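Local coordinates for protein mirolysin (Tannerella forsythia, PDB 6R7V) that is a zinc-dependent pappalysin-family metallopeptidase of the metzincin type that hydrolyses peptide bonds, held here as a latent zymogen by a cysteine switch, at residues Gly7-Met12 and Leu215-Gly220; Val49-Val54 and Phe103-Arg108; Thr204-Val209 and Met264-Tyr269. The protein carries 1 engineered substitution. All coordinates share one frame; numbering follows the deposited sequence.

Interaction 1. Residues Gly7-Met12 and Leu215-Gly220. With ZN (zinc ion), chain D; CA (calcium ion), chain B.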
# COMPACT_ATOMS: atom_id res chain seq x y z
N GLY A 7 -7.09 -3.34 -6.88
CA GLY A 7 -8.25 -4.03 -6.35
C GLY A 7 -8.72 -3.48 -5.01
O GLY A 7 -9.53 -4.14 -4.35
N SER A 8 -8.25 -2.27 -4.60
CA SER A 8 -8.64 -1.72 -3.31
C SER A 8 -9.40 -0.41 -3.40
O SER A 8 -9.14 0.52 -2.65
CB SER A 8 -7.41 -1.54 -2.43
OG SER A 8 -6.79 -2.79 -2.19
N GLU A 9 -10.41 -0.38 -4.25
CA GLU A 9 -11.29 0.78 -4.32
C GLU A 9 -12.34 0.67 -3.22
O GLU A 9 -12.80 -0.43 -2.92
CB GLU A 9 -11.97 0.85 -5.71
CG GLU A 9 -10.99 1.14 -6.85
CD GLU A 9 -11.50 1.13 -8.28
OE1 GLU A 9 -10.69 1.41 -9.19
OE2 GLU A 9 -12.70 0.83 -8.48
N LEU A 10 -12.78 1.81 -2.68
CA LEU A 10 -13.84 1.87 -1.68
C LEU A 10 -14.90 2.86 -2.12
O LEU A 10 -14.93 4.01 -1.66
CB LEU A 10 -13.32 2.24 -0.27
CG LEU A 10 -12.41 1.20 0.42
CD1 LEU A 10 -11.88 1.76 1.75
CD2 LEU A 10 -13.16 -0.13 0.70
N ASN A 11 -15.76 2.43 -3.05
CA ASN A 11 -16.85 3.24 -3.54
C ASN A 11 -17.97 3.17 -2.53
O ASN A 11 -18.71 2.19 -2.49
CB ASN A 11 -17.28 2.77 -4.93
CG ASN A 11 -18.33 3.65 -5.54
OD1 ASN A 11 -19.20 4.17 -4.84
ND2 ASN A 11 -18.27 3.84 -6.86
N MET A 12 -18.02 4.16 -1.65
CA MET A 12 -18.92 4.14 -0.51
C MET A 12 -20.39 4.09 -0.90
O MET A 12 -21.13 3.37 -0.23
CB MET A 12 -18.63 5.28 0.47
CG MET A 12 -17.26 5.17 1.12
SD MET A 12 -16.82 3.56 1.87
CE MET A 12 -18.06 3.41 3.10
N LEU A 215 -4.88 4.28 3.87
CA LEU A 215 -5.17 5.34 2.90
C LEU A 215 -6.10 4.88 1.82
O LEU A 215 -6.05 3.70 1.39
CB LEU A 215 -3.88 5.86 2.25
CG LEU A 215 -2.82 6.42 3.19
CD1 LEU A 215 -1.68 7.00 2.39
CD2 LEU A 215 -3.40 7.46 4.16
N ARG A 216 -6.87 5.83 1.30
CA ARG A 216 -7.80 5.60 0.19
C ARG A 216 -7.34 6.31 -1.05
O ARG A 216 -6.61 7.31 -1.00
CB ARG A 216 -9.18 6.15 0.56
CG ARG A 216 -9.80 5.45 1.73
CD ARG A 216 -11.23 5.87 1.85
NE ARG A 216 -11.81 5.43 3.11
CZ ARG A 216 -13.10 5.56 3.40
NH1 ARG A 216 -13.94 6.06 2.50
NH2 ARG A 216 -13.55 5.18 4.58
N HIS A 217 -7.89 5.89 -2.19
CA HIS A 217 -7.67 6.62 -3.43
C HIS A 217 -8.01 8.08 -3.26
O HIS A 217 -9.06 8.42 -2.69
CB HIS A 217 -8.50 6.02 -4.53
CG HIS A 217 -8.00 4.68 -4.93
ND1 HIS A 217 -8.85 3.71 -5.38
CD2 HIS A 217 -6.75 4.18 -4.89
CE1 HIS A 217 -8.10 2.65 -5.64
NE2 HIS A 217 -6.83 2.86 -5.32
N ILE A 218 -7.13 8.95 -3.78
CA ILE A 218 -7.22 10.38 -3.51
C ILE A 218 -8.52 11.01 -4.07
O ILE A 218 -9.02 12.00 -3.53
CB ILE A 218 -5.96 11.08 -4.07
CG1 ILE A 218 -5.89 12.54 -3.63
CG2 ILE A 218 -5.86 10.94 -5.61
CD1 ILE A 218 -4.50 13.15 -3.81
N TRP A 219 -9.06 10.44 -5.14
CA TRP A 219 -10.28 10.99 -5.75
C TRP A 219 -11.58 10.48 -5.09
O TRP A 219 -12.68 10.91 -5.50
CB TRP A 219 -10.32 10.74 -7.26
CG TRP A 219 -10.54 9.31 -7.62
CD1 TRP A 219 -11.73 8.72 -7.90
CD2 TRP A 219 -9.55 8.29 -7.69
NE1 TRP A 219 -11.54 7.37 -8.13
CE2 TRP A 219 -10.21 7.08 -8.02
CE3 TRP A 219 -8.15 8.28 -7.57
CZ2 TRP A 219 -9.52 5.87 -8.18
CZ3 TRP A 219 -7.48 7.08 -7.71
CH2 TRP A 219 -8.16 5.89 -8.05
N GLY A 220 -11.49 9.60 -4.11
CA GLY A 220 -12.69 9.18 -3.37
C GLY A 220 -13.52 8.04 -3.92
O GLY A 220 -14.59 7.77 -3.38
ZN ZN D . -5.34 1.54 -4.94
CA CA B . -14.18 12.32 -6.51
O HOH W 1 -9.29 3.36 -2.04
O HOH W 2 -13.73 6.28 -0.42
O HOH W 3 -16.85 6.89 -2.21
O HOH W 4 -14.22 13.55 -4.48

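Interaction 2. Residues Val49-Val54 and Phe103-Arg108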
# COMPACT_ATOMS: atom_id res chain seq x y z
N VAL A 49 9.25 -7.26 7.02
CA VAL A 49 8.59 -7.67 5.80
C VAL A 49 9.00 -9.07 5.41
O VAL A 49 10.16 -9.44 5.49
CB VAL A 49 8.98 -6.68 4.65
CG1 VAL A 49 8.38 -7.11 3.30
CG2 VAL A 49 8.54 -5.25 4.98
N VAL A 50 8.04 -9.83 4.91
CA VAL A 50 8.31 -11.09 4.24
C VAL A 50 7.70 -10.99 2.85
O VAL A 50 6.54 -10.58 2.68
CB VAL A 50 7.84 -12.34 5.02
CG1 VAL A 50 6.34 -12.29 5.36
CG2 VAL A 50 8.21 -13.63 4.29
N VAL A 51 8.52 -11.29 1.85
CA VAL A 51 8.05 -11.32 0.44
C VAL A 51 7.88 -12.75 0.01
O VAL A 51 8.85 -13.54 0.05
CB VAL A 51 9.04 -10.57 -0.47
CG1 VAL A 51 8.55 -10.59 -1.93
CG2 VAL A 51 9.18 -9.12 0.01
N HIS A 52 6.65 -13.10 -0.40
CA HIS A 52 6.33 -14.43 -0.88
C HIS A 52 6.28 -14.44 -2.38
O HIS A 52 5.29 -13.94 -2.93
CB HIS A 52 4.99 -14.94 -0.34
CG HIS A 52 4.84 -14.87 1.14
ND1 HIS A 52 5.51 -15.75 1.97
CD2 HIS A 52 4.06 -14.06 1.91
CE1 HIS A 52 5.16 -15.43 3.21
NE2 HIS A 52 4.26 -14.43 3.22
N VAL A 53 7.31 -15.00 -3.05
CA VAL A 53 7.28 -15.11 -4.51
C VAL A 53 6.58 -16.42 -4.84
O VAL A 53 7.04 -17.49 -4.41
CB VAL A 53 8.69 -15.04 -5.14
CG1 VAL A 53 8.62 -15.11 -6.67
CG2 VAL A 53 9.42 -13.77 -4.70
N VAL A 54 5.44 -16.33 -5.57
CA VAL A 54 4.67 -17.51 -5.95
C VAL A 54 4.75 -17.57 -7.46
O VAL A 54 4.30 -16.64 -8.13
CB VAL A 54 3.22 -17.40 -5.39
CG1 VAL A 54 2.42 -18.64 -5.77
CG2 VAL A 54 3.21 -17.18 -3.86
N PHE A 103 11.16 -0.10 6.53
CA PHE A 103 10.82 -1.47 6.14
C PHE A 103 12.09 -2.27 6.10
O PHE A 103 13.10 -1.79 5.59
CB PHE A 103 10.16 -1.49 4.76
CG PHE A 103 8.86 -0.73 4.69
CD1 PHE A 103 8.85 0.65 4.51
CD2 PHE A 103 7.64 -1.39 4.84
CE1 PHE A 103 7.65 1.36 4.45
CE2 PHE A 103 6.44 -0.67 4.83
CZ PHE A 103 6.45 0.70 4.62
N LYS A 104 12.06 -3.47 6.69
CA LYS A 104 13.24 -4.33 6.63
C LYS A 104 12.79 -5.74 6.39
O LYS A 104 11.86 -6.21 7.05
CB LYS A 104 14.09 -4.28 7.92
CG LYS A 104 14.79 -2.97 8.20
CD LYS A 104 15.63 -3.09 9.50
CE LYS A 104 15.98 -1.72 10.00
NZ LYS A 104 16.87 -1.78 11.19
N LEU A 105 13.52 -6.47 5.53
CA LEU A 105 13.19 -7.86 5.36
C LEU A 105 13.46 -8.63 6.66
O LEU A 105 14.48 -8.41 7.31
CB LEU A 105 14.03 -8.47 4.24
CG LEU A 105 13.68 -7.99 2.82
CD1 LEU A 105 14.72 -8.52 1.81
CD2 LEU A 105 12.29 -8.52 2.39
N ALA A 106 12.53 -9.51 7.03
CA ALA A 106 12.67 -10.33 8.22
C ALA A 106 13.92 -11.18 8.17
O ALA A 106 14.34 -11.63 7.11
CB ALA A 106 11.45 -11.24 8.35
N ARG A 107 14.52 -11.42 9.35
CA ARG A 107 15.69 -12.27 9.48
C ARG A 107 15.39 -13.47 10.36
O ARG A 107 16.20 -14.38 10.48
CB ARG A 107 16.91 -11.48 10.00
CG ARG A 107 17.35 -10.37 9.05
CD ARG A 107 17.87 -10.85 7.69
NE ARG A 107 18.88 -11.91 7.79
CZ ARG A 107 20.18 -11.71 7.98
NH1 ARG A 107 20.67 -10.48 8.08
NH2 ARG A 107 21.01 -12.74 8.05
N ARG A 108 14.20 -13.47 10.97
CA ARG A 108 13.73 -14.60 11.80
C ARG A 108 12.33 -14.97 11.36
O ARG A 108 11.49 -14.07 11.25
CB ARG A 108 13.75 -14.23 13.29
CG ARG A 108 15.15 -13.99 13.81
CD ARG A 108 15.14 -13.38 15.16
NE ARG A 108 16.43 -12.80 15.49
CZ ARG A 108 16.78 -12.40 16.71
NH1 ARG A 108 15.91 -12.49 17.71
NH2 ARG A 108 17.98 -11.89 16.93

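Interaction 3. Residues Thr204-Val209 and Met264-Tyr269. Engineered in segment 204-209: Ala208 (natural residue Glu). With ZN (zinc ion), chain D.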
# COMPACT_ATOMS: atom_id res chain seq x y z
N THR A 204 3.79 0.74 -7.42
CA THR A 204 2.60 -0.09 -7.22
C THR A 204 2.59 -0.55 -5.75
O THR A 204 1.56 -0.47 -5.07
CB THR A 204 2.55 -1.26 -8.22
OG1 THR A 204 2.54 -0.72 -9.54
CG2 THR A 204 1.32 -2.12 -8.02
N ALA A 205 3.75 -0.97 -5.24
CA ALA A 205 3.78 -1.38 -3.83
C ALA A 205 3.68 -0.19 -2.88
O ALA A 205 3.08 -0.34 -1.83
CB ALA A 205 5.04 -2.19 -3.53
N THR A 206 4.27 0.98 -3.23
CA THR A 206 4.10 2.14 -2.34
C THR A 206 2.62 2.45 -2.18
O THR A 206 2.13 2.65 -1.05
CB THR A 206 4.82 3.37 -2.93
OG1 THR A 206 6.22 3.04 -2.93
CG2 THR A 206 4.64 4.63 -2.07
N HIS A 207 1.88 2.44 -3.31
CA HIS A 207 0.45 2.70 -3.32
C HIS A 207 -0.31 1.63 -2.49
O HIS A 207 -1.17 1.99 -1.66
CB HIS A 207 0.01 2.69 -4.79
CG HIS A 207 -1.45 2.82 -5.03
ND1 HIS A 207 -2.00 3.99 -5.52
CD2 HIS A 207 -2.43 1.88 -4.92
CE1 HIS A 207 -3.29 3.73 -5.68
NE2 HIS A 207 -3.59 2.48 -5.30
N ALA A 208 0.00 0.34 -2.71
CA ALA A 208 -0.69 -0.75 -1.99
C ALA A 208 -0.40 -0.68 -0.51
O ALA A 208 -1.31 -0.91 0.30
CB ALA A 208 -0.25 -2.10 -2.53
N VAL A 209 0.86 -0.43 -0.14
CA VAL A 209 1.21 -0.33 1.29
C VAL A 209 0.46 0.88 1.91
O VAL A 209 0.02 0.79 3.06
CB VAL A 209 2.76 -0.28 1.50
CG1 VAL A 209 3.14 0.03 2.95
CG2 VAL A 209 3.40 -1.60 1.06
N MET A 264 0.22 13.72 -8.53
CA MET A 264 1.53 13.11 -8.23
C MET A 264 1.55 12.44 -6.83
O MET A 264 2.60 11.99 -6.36
CB MET A 264 2.69 14.10 -8.43
CG MET A 264 2.80 15.26 -7.44
SD MET A 264 1.40 16.40 -7.31
CE MET A 264 1.34 17.05 -8.98
N ASN A 265 0.40 12.40 -6.18
CA ASN A 265 0.23 11.67 -4.92
C ASN A 265 0.30 10.19 -5.20
O ASN A 265 -0.26 9.72 -6.20
CB ASN A 265 -1.10 12.03 -4.29
CG ASN A 265 -1.19 11.56 -2.85
OD1 ASN A 265 -1.55 10.42 -2.58
ND2 ASN A 265 -0.80 12.43 -1.92
N TYR A 266 0.95 9.41 -4.31
CA TYR A 266 1.01 7.96 -4.54
C TYR A 266 -0.34 7.28 -4.58
O TYR A 266 -0.44 6.17 -5.13
CB TYR A 266 1.85 7.29 -3.44
CG TYR A 266 3.28 7.79 -3.36
CD1 TYR A 266 4.12 7.74 -4.46
CD2 TYR A 266 3.78 8.35 -2.19
CE1 TYR A 266 5.41 8.26 -4.41
CE2 TYR A 266 5.08 8.84 -2.12
CZ TYR A 266 5.89 8.81 -3.23
OH TYR A 266 7.16 9.30 -3.17
N MET A 267 -1.39 7.90 -4.01
CA MET A 267 -2.70 7.28 -3.97
C MET A 267 -3.57 7.65 -5.17
O MET A 267 -4.77 7.39 -5.15
CB MET A 267 -3.41 7.64 -2.65
CG MET A 267 -2.62 7.15 -1.41
SD MET A 267 -1.94 5.45 -1.49
CE MET A 267 -3.47 4.49 -1.62
N ASP A 268 -2.95 8.17 -6.24
CA ASP A 268 -3.66 8.37 -7.50
C ASP A 268 -3.33 7.14 -8.39
O ASP A 268 -2.79 6.15 -7.90
CB ASP A 268 -3.30 9.73 -8.17
CG ASP A 268 -4.42 10.30 -9.05
OD1 ASP A 268 -5.21 9.50 -9.59
OD2 ASP A 268 -4.51 11.52 -9.17
N TYR A 269 -3.70 7.19 -9.69
CA TYR A 269 -3.49 6.10 -10.65
C TYR A 269 -2.46 6.46 -11.71
O TYR A 269 -2.40 5.81 -12.76
CB TYR A 269 -4.80 5.68 -11.33
CG TYR A 269 -5.68 4.69 -10.59
CD1 TYR A 269 -5.26 4.11 -9.39
CD2 TYR A 269 -6.90 4.29 -11.12
CE1 TYR A 269 -6.04 3.14 -8.75
CE2 TYR A 269 -7.69 3.34 -10.49
CZ TYR A 269 -7.25 2.76 -9.31
OH TYR A 269 -8.05 1.85 -8.66
ZN ZN D . -5.34 1.54 -4.94

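Interaction 1. Residues Gly7-Met12 and Leu215-Gly220
Glu9 and Leu10 run alongside His217 and Arg216, and the close packing is done by their aliphatic parts. Glu9 CG lies at the edge of the His217 imidazole, near its plane, 3.5 Å from CE1, while the extended chain carries the carboxylate past the ring, its plane 79° from the imidazole, and OE1 is hydrogen-bonded to Tyr269 OH. Beside it, Leu10 CD1 rests over one face of the Arg216 guanidinium, 3.9 Å from NE. Met12 meets the same group where its CG comes within 3.7 Å of NH1; both side chains cross the arginine at about a right angle. With CG anti to the carbonyl carbon (chi1 -64°) and the chain extended from there to NE, the arginine carries its planar end out to them. Met12 and Arg216 both pack on Ile26 of helix 20-32.

This is the cysteine-switch region of the zymogen. Cys6, just before Gly7, is a zinc ligand together with His207, His211 and His217, whose NE2 is 2.0 Å from the metal. His217 ND1 is hydrogen-bonded to Asp221 OD1, and Trp219 CH2 lies over one ring face, offset toward the rim. The tryptophan's carbonyl O binds a calcium ion, so the type I turn from His217 to Gly220 spans two metal sites.

The polar side is looser, for the backbones share no direct hydrogen bond and are joined through water. One water over the opposite face of the His217 ring accepts from His217 N and donates to Ser8 O. A second accepts from Arg216 NH1 and donates to Leu10 O over 2.9 Å, though acceptors near it outnumber its protons. A third takes the N-H of Met12, at the start of helix 12-18, and donates to Gly220 O over 2.7 Å.

Interaction 2. Residues Val49-Val54 and Phe103-Arg108
Val49 and Leu105 form a parallel beta bridge between the central strand 45-55 and strand 101-105 of the mixed sheet. The connection between the strands runs through helix 64-77, which packs on the face that carries Val49 and Leu105, giving a beta-alpha-beta crossover. Pairing is brief: the segment axes cross at 58°, and segment 103-108 leaves the sheet after Leu105.

Two backbone hydrogen bonds fasten the bridge, both made by Val49. Its N donates to Lys104 O and its O accepts from Ala106 N, each over 2.8 Å, with the second bond the straighter (N-H...O 168°). Val49 thus reaches the residues on either side of Leu105, the usual register of a parallel pair. Leu105 CA adds a CA-H...O contact to the same carbonyl O of Val49, which therefore meets hydrogens of two successive residues, Leu105 and Ala106. The Ala106 methyl also lies beside this oxygen, CB to Val49 O 3.6 Å.

Apolar contacts gather on the helix-facing side of the sheet. Val49 splits its two methyls between neighbours: CG1, anti to the backbone N (chi1 176°), faces Leu105 CD2 at 4.3 Å, whereas CG2 approaches the edge of the Phe103 ring near its plane, 4.0 Å from CD2. The ring also meets Phe78 edge-to-face and touches Leu74 of helix 64-77, and Val49 packs on Ile71 of that helix. Val51, two residues further along the strand and resting on Ile67, reaches back to Leu105 by a single branch, CG2 to Leu105 CD2 4.0 Å. Strand 45-55 has its other neighbours in 118-122 and 152-157, and His52 bonds to Thr119 and Asn153 there. The same Leu105 CD2 methyl lies 3.9 Å from the carbonyl O of Val49.

Interaction 3. Residues Thr204-Val209 and Met264-Tyr269
The zinc-binding helix of this metzincin meets the Met-turn where His207 lies against Tyr266 and Met267. His207 CG is anti to the backbone N (chi1 174°), and from there the ring presents NE2 to the zinc ion at 2.0 Å and ND1 to the turn. ND1 donates to Tyr266 O over 2.7 Å, with the oxygen 17° out of the ring plane; this second-shell bond fixes the rotation of the ligand.

Against the ring of this ligand, the methionine that gives the Met-turn its name supplies a hydrophobic floor, as in other metzincins. The Met267 chain is bent at chi2 and chi3, and its methyl CE sits over the centre of the His207 ring, 4.1 Å from the centroid, in a CH-pi contact; SD stands obliquely to the same ring. CE also lies 3.4 Å from His207 O. His211 and His217, with Cys6, complete the metal site. Ala208, engineered in place of the natural glutamate of the HEXXH helix, points away from the turn and packs on Val182 and Ile184.

The turn itself is held by Asn265 OD1, which accepts from Met267 N over 2.9 Å in an Asx turn. One residue before His207, Thr206 CG2 lies over the Tyr266 ring, offset toward the rim and 3.7 Å from CG, while Thr206 OG1 bonds to Asp77. Tyr269 CE1 lies 4.2 Å from His207 CE1, which is near the plane of the tyrosine ring.

All three contacts are largely buried, but only interactions 1 and 3 meet at the zinc ion: the first brings the ligand His217 and the latency segment, the third the helical ligand His207 and the Met-turn. They touch directly, through a backbone hydrogen bond from Ile218 N to Met267 O and the packing of Trp219 on Tyr269. Interaction 1, which includes the exposed Glu9, depends on bridging waters, whereas interaction 3 rests on a ligand-orienting hydrogen bond and CH-pi packing. Interaction 2, about 27 Å from interaction 1 between centres, is sheet pairing plus aliphatic and aromatic packing, with no metal. It joins interaction 3 where Phe103 CZ packs on Val209 CG1.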